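Local structure of putative polysaccharide binding proteins (DUF1812) (Bacteroides thetaiotaomicron VPI-5482, 3GF8) at residues D30-Y42 / K53-Y66. The protein probably serves as an outer-membrane lipoprotein of the FimB/Mfa2 family that takes part in anchoring or assembling fimbriae, its exact function being unproven. Residues are numbered along the deposited sequence; the frame is centred on the assembly and turned at random.
Sequences DAFHAQVDKVELY and KQAEEGSALSTGNY
In the antiparallel beta hairpin formed by strands 38-44 and 50-57, Val39 faces Glu56 and Leu41 faces Gln54 as hydrogen-bonded pairs. Val39 N reaches Glu56 O at 2.9 Å, and Gly58 N extends the ladder to Asp37 O just beyond the strand. The alternating non-hydrogen-bonded pairs, Lys38-Glu57, Glu40-Ala55 and Tyr42-Lys53, put their side chains on the opposite face from Val39 and Leu41. There Lys53 runs beside Tyr42, pointing the same way, and lays CB over one face of its ring, a CH-pi contact 4.0 Å from CB to the ring centroid. A turn at its last torsion (chi4 65°) then swings NZ across to Glu40, whose OE2 it meets in a salt bridge of 2.8 Å. Tyr42 OH donates to the other oxygen, Glu40 OE1, so each carboxylate oxygen has its own donor, both lying well out of the carboxylate plane. With an alanine in place of Glu40, the Lys53 ammonium and the Tyr42 hydroxyl would probably both lose their partner. Farther along this face, a water links Lys38 NZ, which also bonds to Ala85 O, to Glu57 OE1; Arg86 forms salt bridges with both Glu57 and Asp37.

The hairpin belongs to a beta-rich fold of the fimbrillin superfamily, and its other face turns inward, where Val39 and Leu41 pack on Met68 of strand 68-70. Past the strand ends, Leu61 fills the angle between the helix 32-35 and the hairpin: CB lies 3.9 Å from Phe32 CE2, while CD2 presses against the Asp37-Lys38 peptide, 3.4 Å from Lys38 N. Tyr66 comes against Phe32, CD2 to CE2 at 4.0 Å, with its CE2 near Val39 CG2 and one face of its ring toward Leu61 CD1.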
loop_
_atom_site.group_PDB
_atom_site.type_symbol
_atom_site.label_atom_id
_atom_site.label_comp_id
_atom_site.label_asym_id
_atom_site.label_seq_id
_atom_site.Cartn_x
_atom_site.Cartn_y
_atom_site.Cartn_z
ATOM N N ASP A 30 -1.690 6.634 -16.281
ATOM C CA ASP A 30 -0.867 5.450 -16.160
ATOM C C ASP A 30 0.560 5.833 -15.794
ATOM O O ASP A 30 1.190 6.547 -16.550
ATOM C CB ASP A 30 -0.838 4.674 -17.471
ATOM C CG ASP A 30 0.035 3.422 -17.389
ATOM O OD1 ASP A 30 0.240 2.888 -16.273
ATOM O OD2 ASP A 30 0.535 2.989 -18.443
ATOM N N ALA A 31 1.067 5.355 -14.645
ATOM C CA ALA A 31 2.453 5.665 -14.210
ATOM C C ALA A 31 3.356 4.429 -14.175
ATOM O O ALA A 31 4.440 4.452 -13.577
ATOM C CB ALA A 31 2.454 6.385 -12.834
ATOM N N PHE A 32 2.931 3.358 -14.839
ATOM C CA PHE A 32 3.701 2.118 -14.832
ATOM C C PHE A 32 5.185 2.351 -15.127
ATOM O O PHE A 32 6.053 2.101 -14.277
ATOM C CB PHE A 32 3.152 1.110 -15.827
ATOM C CG PHE A 32 3.959 -0.170 -15.871
ATOM C CD1 PHE A 32 3.822 -1.124 -14.872
ATOM C CD2 PHE A 32 4.904 -0.382 -16.869
ATOM C CE1 PHE A 32 4.580 -2.284 -14.883
ATOM C CE2 PHE A 32 5.678 -1.534 -16.877
ATOM C CZ PHE A 32 5.510 -2.489 -15.891
ATOM N N HIS A 33 5.471 2.803 -16.338
ATOM C CA HIS A 33 6.859 2.930 -16.815
ATOM C C HIS A 33 7.680 3.825 -15.890
ATOM O O HIS A 33 8.871 3.597 -15.743
ATOM C CB HIS A 33 6.904 3.501 -18.224
ATOM C CG HIS A 33 6.337 4.877 -18.299
ATOM N ND1 HIS A 33 4.977 5.115 -18.239
ATOM C CD2 HIS A 33 6.937 6.090 -18.320
ATOM C CE1 HIS A 33 4.764 6.420 -18.240
ATOM N NE2 HIS A 33 5.936 7.034 -18.289
ATOM N N ALA A 34 7.044 4.813 -15.248
ATOM C CA ALA A 34 7.743 5.718 -14.320
ATOM C C ALA A 34 8.089 5.119 -12.944
ATOM O O ALA A 34 9.099 5.499 -12.356
ATOM C CB ALA A 34 6.920 7.021 -14.123
ATOM N N GLN A 35 7.267 4.195 -12.439
ATOM C CA GLN A 35 7.348 3.737 -11.051
ATOM C C GLN A 35 7.585 2.241 -10.807
ATOM O O GLN A 35 8.081 1.877 -9.756
ATOM C CB GLN A 35 6.053 4.120 -10.324
ATOM C CG GLN A 35 5.832 5.615 -10.297
ATOM C CD GLN A 35 4.668 6.024 -9.438
ATOM O OE1 GLN A 35 4.338 5.359 -8.460
ATOM N NE2 GLN A 35 4.029 7.135 -9.797
ATOM N N VAL A 36 7.192 1.366 -11.729
ATOM C CA VAL A 36 7.213 -0.041 -11.449
ATOM C C VAL A 36 8.422 -0.644 -12.119
ATOM O O VAL A 36 8.518 -0.626 -13.342
ATOM C CB VAL A 36 5.936 -0.731 -11.942
ATOM C CG1 VAL A 36 5.969 -2.227 -11.586
ATOM C CG2 VAL A 36 4.714 -0.080 -11.331
ATOM N N ASP A 37 9.349 -1.171 -11.333
ATOM C CA ASP A 37 10.546 -1.795 -11.903
ATOM C C ASP A 37 10.607 -3.316 -11.770
ATOM O O ASP A 37 11.632 -3.898 -12.065
ATOM C CB ASP A 37 11.822 -1.151 -11.349
ATOM C CG ASP A 37 12.186 -1.584 -9.924
ATOM O OD1 ASP A 37 11.563 -2.485 -9.274
ATOM O OD2 ASP A 37 13.177 -0.997 -9.451
ATOM N N LYS A 38 9.519 -3.969 -11.362
ATOM C CA LYS A 38 9.487 -5.441 -11.405
ATOM C C LYS A 38 8.058 -5.903 -11.427
ATOM O O LYS A 38 7.217 -5.418 -10.658
ATOM C CB LYS A 38 10.230 -6.037 -10.198
ATOM C CG LYS A 38 10.111 -7.588 -10.054
ATOM C CD LYS A 38 10.816 -8.118 -8.793
ATOM C CE LYS A 38 10.661 -9.612 -8.663
ATOM N NZ LYS A 38 11.205 -10.142 -7.386
ATOM N N VAL A 39 7.769 -6.840 -12.322
ATOM C CA VAL A 39 6.454 -7.465 -12.377
ATOM C C VAL A 39 6.690 -8.962 -12.294
ATOM O O VAL A 39 7.695 -9.463 -12.819
ATOM C CB VAL A 39 5.696 -7.054 -13.636
ATOM C CG1 VAL A 39 5.328 -5.578 -13.580
ATOM C CG2 VAL A 39 6.557 -7.321 -14.936
ATOM N N GLU A 40 5.788 -9.676 -11.617
ATOM C CA GLU A 40 5.843 -11.109 -11.613
ATOM C C GLU A 40 4.439 -11.630 -11.865
ATOM O O GLU A 40 3.527 -11.460 -11.036
ATOM C CB GLU A 40 6.433 -11.612 -10.312
ATOM C CG GLU A 40 6.620 -13.160 -10.234
ATOM C CD GLU A 40 7.460 -13.586 -9.009
ATOM O OE1 GLU A 40 6.973 -13.524 -7.840
ATOM O OE2 GLU A 40 8.625 -13.951 -9.218
ATOM N N LEU A 41 4.273 -12.227 -13.043
ATOM C CA LEU A 41 2.970 -12.719 -13.516
ATOM C C LEU A 41 2.790 -14.167 -13.053
ATOM O O LEU A 41 3.677 -14.989 -13.239
ATOM C CB LEU A 41 2.895 -12.664 -15.050
ATOM C CG LEU A 41 1.524 -12.923 -15.701
ATOM C CD1 LEU A 41 0.625 -11.725 -15.572
ATOM C CD2 LEU A 41 1.669 -13.332 -17.171
ATOM N N TYR A 42 1.640 -14.461 -12.469
ATOM C CA TYR A 42 1.290 -15.815 -12.066
ATOM C C TYR A 42 0.225 -16.332 -13.057
ATOM O O TYR A 42 -0.758 -15.630 -13.323
ATOM C CB TYR A 42 0.784 -15.780 -10.602
ATOM C CG TYR A 42 1.917 -15.573 -9.617
ATOM C CD1 TYR A 42 2.500 -14.331 -9.446
ATOM C CD2 TYR A 42 2.454 -16.650 -8.902
ATOM C CE1 TYR A 42 3.594 -14.152 -8.576
ATOM C CE2 TYR A 42 3.513 -16.474 -8.014
ATOM C CZ TYR A 42 4.084 -15.226 -7.865
ATOM O OH TYR A 42 5.134 -15.059 -6.993
ATOM N N LYS A 53 5.138 -18.973 -12.951
ATOM C CA LYS A 53 5.222 -17.517 -12.806
ATOM C C LYS A 53 6.304 -17.027 -13.723
ATOM O O LYS A 53 7.112 -17.827 -14.188
ATOM C CB LYS A 53 5.459 -17.085 -11.355
ATOM C CG LYS A 53 6.740 -17.598 -10.695
ATOM C CD LYS A 53 6.732 -17.250 -9.221
ATOM C CE LYS A 53 8.055 -17.556 -8.506
ATOM N NZ LYS A 53 9.127 -16.698 -9.063
ATOM N N GLN A 54 6.294 -15.725 -14.019
ATOM C CA GLN A 54 7.271 -15.126 -14.909
ATOM C C GLN A 54 7.563 -13.708 -14.415
ATOM O O GLN A 54 6.636 -12.899 -14.240
ATOM C CB GLN A 54 6.746 -15.125 -16.333
ATOM C CG GLN A 54 7.592 -14.413 -17.362
ATOM C CD GLN A 54 7.132 -14.725 -18.807
ATOM O OE1 GLN A 54 6.371 -15.664 -19.045
ATOM N NE2 GLN A 54 7.614 -13.951 -19.764
ATOM N N ALA A 55 8.850 -13.448 -14.203
ATOM C CA ALA A 55 9.345 -12.230 -13.586
ATOM C C ALA A 55 10.186 -11.474 -14.583
ATOM O O ALA A 55 10.994 -12.043 -15.302
ATOM C CB ALA A 55 10.188 -12.551 -12.330
ATOM N N GLU A 56 9.987 -10.173 -14.651
ATOM C CA GLU A 56 10.894 -9.334 -15.410
ATOM C C GLU A 56 10.995 -8.058 -14.625
ATOM O O GLU A 56 10.051 -7.687 -13.886
ATOM C CB GLU A 56 10.328 -9.113 -16.801
ATOM C CG GLU A 56 11.339 -8.532 -17.786
ATOM C CD GLU A 56 10.908 -8.688 -19.238
ATOM O OE1 GLU A 56 9.731 -9.099 -19.479
ATOM O OE2 GLU A 56 11.758 -8.403 -20.124
ATOM N N GLU A 57 12.143 -7.422 -14.755
ATOM C CA GLU A 57 12.481 -6.256 -13.994
ATOM C C GLU A 57 13.583 -5.497 -14.706
ATOM O O GLU A 57 14.244 -6.040 -15.575
ATOM C CB GLU A 57 12.953 -6.674 -12.622
ATOM C CG GLU A 57 14.265 -7.415 -12.616
ATOM C CD GLU A 57 14.803 -7.560 -11.205
ATOM O OE1 GLU A 57 14.376 -8.478 -10.506
ATOM O OE2 GLU A 57 15.622 -6.730 -10.786
ATOM N N GLY A 58 13.762 -4.232 -14.352
ATOM C CA GLY A 58 14.794 -3.399 -14.978
ATOM C C GLY A 58 14.292 -2.471 -16.077
ATOM O O GLY A 58 13.091 -2.098 -16.149
ATOM N N SER A 59 15.226 -2.113 -16.950
ATOM C CA SER A 59 15.048 -1.008 -17.877
ATOM C C SER A 59 13.916 -1.286 -18.864
ATOM O O SER A 59 13.231 -0.351 -19.318
ATOM C CB SER A 59 16.353 -0.757 -18.642
ATOM O OG SER A 59 16.877 -1.991 -19.129
ATOM N N ALA A 60 13.720 -2.564 -19.192
ATOM C CA ALA A 60 12.739 -2.914 -20.182
ATOM C C ALA A 60 11.394 -2.287 -19.837
ATOM O O ALA A 60 10.694 -1.805 -20.729
ATOM C CB ALA A 60 12.620 -4.420 -20.322
ATOM N N LEU A 61 11.061 -2.265 -18.542
ATOM C CA LEU A 61 9.737 -1.862 -18.071
ATOM C C LEU A 61 9.482 -0.361 -18.205
ATOM O O LEU A 61 8.317 0.108 -18.127
ATOM C CB LEU A 61 9.545 -2.259 -16.596
ATOM C CG LEU A 61 9.249 -3.730 -16.282
ATOM C CD1 LEU A 61 10.361 -4.619 -16.757
ATOM C CD2 LEU A 61 9.043 -3.884 -14.772
ATOM N N SER A 62 10.568 0.393 -18.372
ATOM C CA SER A 62 10.516 1.853 -18.294
ATOM C C SER A 62 10.295 2.493 -19.646
ATOM O O SER A 62 10.111 3.707 -19.718
ATOM C CB SER A 62 11.835 2.379 -17.746
ATOM O OG SER A 62 12.892 2.066 -18.653
ATOM N N THR A 63 10.324 1.703 -20.717
ATOM C CA THR A 63 10.322 2.286 -22.055
ATOM C C THR A 63 9.060 3.072 -22.378
ATOM O O THR A 63 9.110 3.987 -23.176
ATOM C CB THR A 63 10.491 1.220 -23.135
ATOM O OG1 THR A 63 9.433 0.240 -23.025
ATOM C CG2 THR A 63 11.880 0.568 -23.012
ATOM N N GLY A 64 7.936 2.707 -21.767
ATOM C CA GLY A 64 6.637 3.280 -22.115
ATOM C C GLY A 64 5.892 2.313 -23.013
ATOM O O GLY A 64 4.693 2.452 -23.224
ATOM N N ASN A 65 6.603 1.311 -23.518
ATOM C CA ASN A 65 6.033 0.330 -24.421
ATOM C C ASN A 65 6.270 -1.093 -23.956
ATOM O O ASN A 65 6.165 -2.023 -24.742
ATOM C CB ASN A 65 6.637 0.547 -25.807
ATOM C CG ASN A 65 6.297 1.906 -26.354
ATOM O OD1 ASN A 65 5.123 2.222 -26.567
ATOM N ND2 ASN A 65 7.312 2.742 -26.558
ATOM N N TYR A 66 6.580 -1.282 -22.680
ATOM C CA TYR A 66 6.864 -2.629 -22.190
ATOM C C TYR A 66 5.686 -3.599 -22.379
ATOM O O TYR A 66 4.571 -3.321 -21.982
ATOM C CB TYR A 66 7.245 -2.605 -20.707
ATOM C CG TYR A 66 7.419 -4.006 -20.147
ATOM C CD1 TYR A 66 8.535 -4.776 -20.474
ATOM C CD2 TYR A 66 6.456 -4.569 -19.318
ATOM C CE1 TYR A 66 8.683 -6.087 -19.985
ATOM C CE2 TYR A 66 6.604 -5.868 -18.799
ATOM C CZ TYR A 66 7.710 -6.615 -19.135
ATOM O OH TYR A 66 7.817 -7.887 -18.631
HETATM O O HOH W 1 14.019 -9.647 -7.952
#